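Local coordinates for putative hemin transport system, substrate-binding protein (Burkholderia cenocepacia J2315, PDB 5GIZ), which probably captures heme in the periplasm and passes it to an inner-membrane transporter for uptake into the cell, at residues R169-A181 against L248-L262. Sequence-based numbering, arbitrary orientation.
Sequences RTAADAMIRYAGA and LLGFGPRLPLAVTTL. With SO4 (sulfate ion), chain C.
Ala171 opens the contact: its CB lies 3.5 Å from Leu249 O, while its own carbonyl O meets the edge of the Phe251 ring near the ring plane. Ala172 follows, with CB 3.9 Å from Leu249 CD2. One turn after Ala171, Ala174 CB reaches Phe251 CZ obliquely, at 3.7 Å. Met175 is the knob, set in a hole formed by Leu248, Ala258, Val259 and Leu262. Bends at chi2 and chi3 fold its chain compactly, bringing CE 3.6 Å from Val259 CG2, and CG packs against Leu248 O. Its SD stands 4.4 Å from the Phe251 ring centroid, 39° off the normal, an oblique Met-aromatic contact. The Tyr178 and Phe251 rings touch edge to edge through their CE2 atoms, and Tyr178 CB rests on Val259 CG2; Tyr178 OH hydrogen-bonds to O1 of a sulfate, probably from the crystallisation liquor. Ala179 CB then covers Leu262 CD2 (3.8 Å), just before a Schellman motif with Gly180 as C-prime residue ends the helix. No hydrogen bond crosses the contact: helix 171-178 packs on both residues 248-251 and helix 255-262, crossing the latter at -68°. Ala171 and Ala172 contact heme in the loaded protein, placing this packing beside the heme cleft of a periplasmic binding protein.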
# COMPACT_ATOMS: atom_id res chain seq x y z
N ARG A 169 13.10 -2.17 4.03
CA ARG A 169 12.79 -2.16 2.58
C ARG A 169 11.37 -2.64 2.35
O ARG A 169 11.05 -3.21 1.30
CB ARG A 169 13.74 -3.03 1.77
CG ARG A 169 15.18 -2.56 1.79
CD ARG A 169 15.89 -3.42 0.77
NE ARG A 169 17.32 -3.20 0.65
CZ ARG A 169 17.93 -2.80 -0.46
NH1 ARG A 169 17.25 -2.56 -1.58
NH2 ARG A 169 19.24 -2.65 -0.45
N THR A 170 10.50 -2.36 3.32
CA THR A 170 9.07 -2.69 3.19
C THR A 170 8.22 -1.41 3.29
O THR A 170 8.60 -0.39 3.90
CB THR A 170 8.56 -3.68 4.23
OG1 THR A 170 8.75 -3.10 5.54
CG2 THR A 170 9.27 -4.98 4.14
N ALA A 171 6.99 -1.51 2.77
CA ALA A 171 6.01 -0.43 2.91
C ALA A 171 5.75 -0.18 4.39
O ALA A 171 5.67 0.95 4.83
CB ALA A 171 4.70 -0.81 2.20
N ALA A 172 5.55 -1.26 5.15
CA ALA A 172 5.25 -1.13 6.56
C ALA A 172 6.36 -0.40 7.34
O ALA A 172 6.08 0.45 8.18
CB ALA A 172 5.00 -2.50 7.18
N ASP A 173 7.62 -0.75 7.08
CA ASP A 173 8.76 -0.09 7.74
C ASP A 173 8.69 1.44 7.48
O ASP A 173 8.83 2.25 8.37
CB ASP A 173 10.07 -0.65 7.20
CG ASP A 173 11.27 -0.08 7.89
OD1 ASP A 173 11.65 -0.61 8.95
OD2 ASP A 173 11.81 0.91 7.36
N ALA A 174 8.44 1.82 6.24
CA ALA A 174 8.37 3.21 5.87
C ALA A 174 7.21 3.91 6.55
O ALA A 174 7.33 5.01 7.07
CB ALA A 174 8.26 3.36 4.36
N MET A 175 6.07 3.24 6.61
CA MET A 175 4.89 3.86 7.22
C MET A 175 5.04 4.08 8.74
O MET A 175 4.72 5.15 9.27
CB MET A 175 3.63 3.08 6.96
CG MET A 175 3.21 3.08 5.51
SD MET A 175 2.78 4.70 4.86
CE MET A 175 1.29 5.09 5.79
N ILE A 176 5.64 3.10 9.37
CA ILE A 176 5.91 3.16 10.81
C ILE A 176 6.83 4.36 11.08
O ILE A 176 6.57 5.17 11.97
CB ILE A 176 6.56 1.87 11.26
CG1 ILE A 176 5.49 0.76 11.35
CG2 ILE A 176 7.24 2.04 12.61
CD1 ILE A 176 6.08 -0.60 11.46
N ARG A 177 7.90 4.52 10.28
CA ARG A 177 8.76 5.67 10.45
C ARG A 177 8.12 7.00 10.08
O ARG A 177 8.31 8.00 10.81
CB ARG A 177 10.02 5.50 9.63
CG ARG A 177 10.93 4.45 10.25
CD ARG A 177 12.23 4.29 9.45
NE ARG A 177 12.01 3.61 8.19
CZ ARG A 177 12.20 4.11 6.97
NH1 ARG A 177 12.70 5.33 6.80
NH2 ARG A 177 11.92 3.34 5.91
N TYR A 178 7.28 7.06 9.05
CA TYR A 178 6.59 8.30 8.76
C TYR A 178 5.64 8.76 9.88
O TYR A 178 5.39 9.94 10.07
CB TYR A 178 5.80 8.20 7.45
CG TYR A 178 6.64 8.28 6.19
CD1 TYR A 178 7.64 9.25 6.04
CD2 TYR A 178 6.38 7.44 5.10
CE1 TYR A 178 8.34 9.38 4.86
CE2 TYR A 178 7.08 7.56 3.94
CZ TYR A 178 8.06 8.54 3.80
OH TYR A 178 8.81 8.67 2.61
N ALA A 179 5.09 7.78 10.59
CA ALA A 179 4.19 8.07 11.68
C ALA A 179 4.91 8.38 12.98
O ALA A 179 4.21 8.50 14.01
CB ALA A 179 3.20 6.95 11.87
N GLY A 180 6.23 8.52 12.98
CA GLY A 180 6.97 8.94 14.17
C GLY A 180 7.37 7.79 15.05
O GLY A 180 7.72 8.01 16.21
N ALA A 181 7.31 6.57 14.55
CA ALA A 181 7.65 5.40 15.31
C ALA A 181 8.88 4.69 14.75
O ALA A 181 9.50 5.20 13.80
CB ALA A 181 6.45 4.46 15.35
N LEU A 248 -3.21 1.45 4.25
CA LEU A 248 -1.98 1.53 5.04
C LEU A 248 -0.74 1.44 4.16
O LEU A 248 0.22 2.23 4.32
CB LEU A 248 -1.98 0.39 6.08
CG LEU A 248 -0.74 0.24 6.94
CD1 LEU A 248 -0.42 1.46 7.77
CD2 LEU A 248 -0.88 -1.01 7.81
N LEU A 249 -0.69 0.46 3.26
CA LEU A 249 0.57 0.02 2.63
C LEU A 249 0.71 0.44 1.18
O LEU A 249 1.79 0.20 0.60
CB LEU A 249 0.69 -1.50 2.70
CG LEU A 249 0.68 -2.13 4.10
CD1 LEU A 249 0.50 -3.64 3.98
CD2 LEU A 249 1.91 -1.72 4.89
N GLY A 250 -0.33 1.00 0.57
CA GLY A 250 -0.36 1.16 -0.87
C GLY A 250 0.61 2.16 -1.47
O GLY A 250 0.96 2.01 -2.66
N PHE A 251 1.01 3.18 -0.70
CA PHE A 251 1.87 4.25 -1.25
C PHE A 251 1.23 4.88 -2.48
O PHE A 251 1.77 4.84 -3.59
CB PHE A 251 3.31 3.72 -1.48
CG PHE A 251 4.11 3.85 -0.28
CD1 PHE A 251 4.09 2.86 0.70
CD2 PHE A 251 4.77 5.04 0.01
CE1 PHE A 251 4.76 3.01 1.87
CE2 PHE A 251 5.42 5.21 1.22
CZ PHE A 251 5.40 4.21 2.15
N GLY A 252 0.04 5.44 -2.29
CA GLY A 252 -0.66 6.17 -3.29
C GLY A 252 -1.09 7.57 -2.88
O GLY A 252 -0.54 8.15 -1.92
N PRO A 253 -2.07 8.15 -3.58
CA PRO A 253 -2.39 9.55 -3.34
C PRO A 253 -2.96 9.84 -1.96
O PRO A 253 -3.13 10.98 -1.60
CB PRO A 253 -3.36 9.92 -4.47
CG PRO A 253 -3.89 8.61 -4.92
CD PRO A 253 -2.84 7.59 -4.70
N ARG A 254 -3.34 8.80 -1.22
CA ARG A 254 -3.80 8.99 0.17
C ARG A 254 -2.72 8.89 1.20
O ARG A 254 -2.98 8.87 2.39
CB ARG A 254 -4.92 7.97 0.52
CG ARG A 254 -6.21 8.14 -0.27
CD ARG A 254 -7.31 7.17 0.17
NE ARG A 254 -6.98 5.79 -0.14
CZ ARG A 254 -7.56 4.70 0.42
NH1 ARG A 254 -8.43 4.84 1.42
NH2 ARG A 254 -7.22 3.49 0.03
N LEU A 255 -1.46 8.88 0.75
CA LEU A 255 -0.36 8.72 1.69
C LEU A 255 -0.45 9.71 2.88
O LEU A 255 -0.26 9.33 4.01
CB LEU A 255 1.01 8.84 0.99
CG LEU A 255 2.20 8.61 1.91
CD1 LEU A 255 2.37 7.19 2.39
CD2 LEU A 255 3.47 9.05 1.21
N PRO A 256 -0.70 11.00 2.64
CA PRO A 256 -0.75 11.95 3.75
C PRO A 256 -1.82 11.59 4.78
O PRO A 256 -1.53 11.60 5.98
CB PRO A 256 -1.04 13.27 3.07
CG PRO A 256 -0.47 13.09 1.68
CD PRO A 256 -0.88 11.68 1.34
N LEU A 257 -2.98 11.16 4.32
CA LEU A 257 -4.04 10.72 5.23
C LEU A 257 -3.71 9.43 5.90
O LEU A 257 -3.99 9.26 7.09
CB LEU A 257 -5.36 10.59 4.48
CG LEU A 257 -6.59 10.22 5.31
CD1 LEU A 257 -6.91 11.26 6.35
CD2 LEU A 257 -7.72 9.96 4.34
N ALA A 258 -3.11 8.50 5.17
CA ALA A 258 -2.68 7.25 5.76
C ALA A 258 -1.66 7.44 6.89
O ALA A 258 -1.76 6.81 7.94
CB ALA A 258 -2.11 6.34 4.71
N VAL A 259 -0.66 8.28 6.66
CA VAL A 259 0.32 8.59 7.69
C VAL A 259 -0.36 9.33 8.88
O VAL A 259 -0.12 8.96 10.01
CB VAL A 259 1.47 9.39 7.09
CG1 VAL A 259 2.37 9.96 8.19
CG2 VAL A 259 2.31 8.53 6.16
N THR A 260 -1.24 10.29 8.63
CA THR A 260 -1.93 10.96 9.71
C THR A 260 -2.75 9.95 10.51
O THR A 260 -2.81 10.02 11.75
CB THR A 260 -2.84 12.05 9.12
OG1 THR A 260 -2.03 12.96 8.39
CG2 THR A 260 -3.56 12.81 10.20
N THR A 261 -3.40 9.02 9.84
CA THR A 261 -4.24 8.06 10.48
C THR A 261 -3.47 7.06 11.28
O THR A 261 -3.83 6.77 12.46
CB THR A 261 -5.09 7.30 9.44
OG1 THR A 261 -5.89 8.26 8.70
CG2 THR A 261 -6.05 6.28 10.07
N LEU A 262 -2.37 6.56 10.72
CA LEU A 262 -1.51 5.69 11.51
C LEU A 262 -0.97 6.39 12.79
O LEU A 262 -0.96 5.85 13.87
CB LEU A 262 -0.35 5.21 10.66
CG LEU A 262 0.60 4.25 11.40
CD1 LEU A 262 -0.15 3.06 11.96
CD2 LEU A 262 1.70 3.81 10.45
S SO4 C . 11.79 10.16 3.21
O1 SO4 C . 10.68 10.38 2.34
O2 SO4 C . 13.09 10.61 2.62
O3 SO4 C . 11.58 10.78 4.52
O4 SO4 C . 12.04 8.78 3.51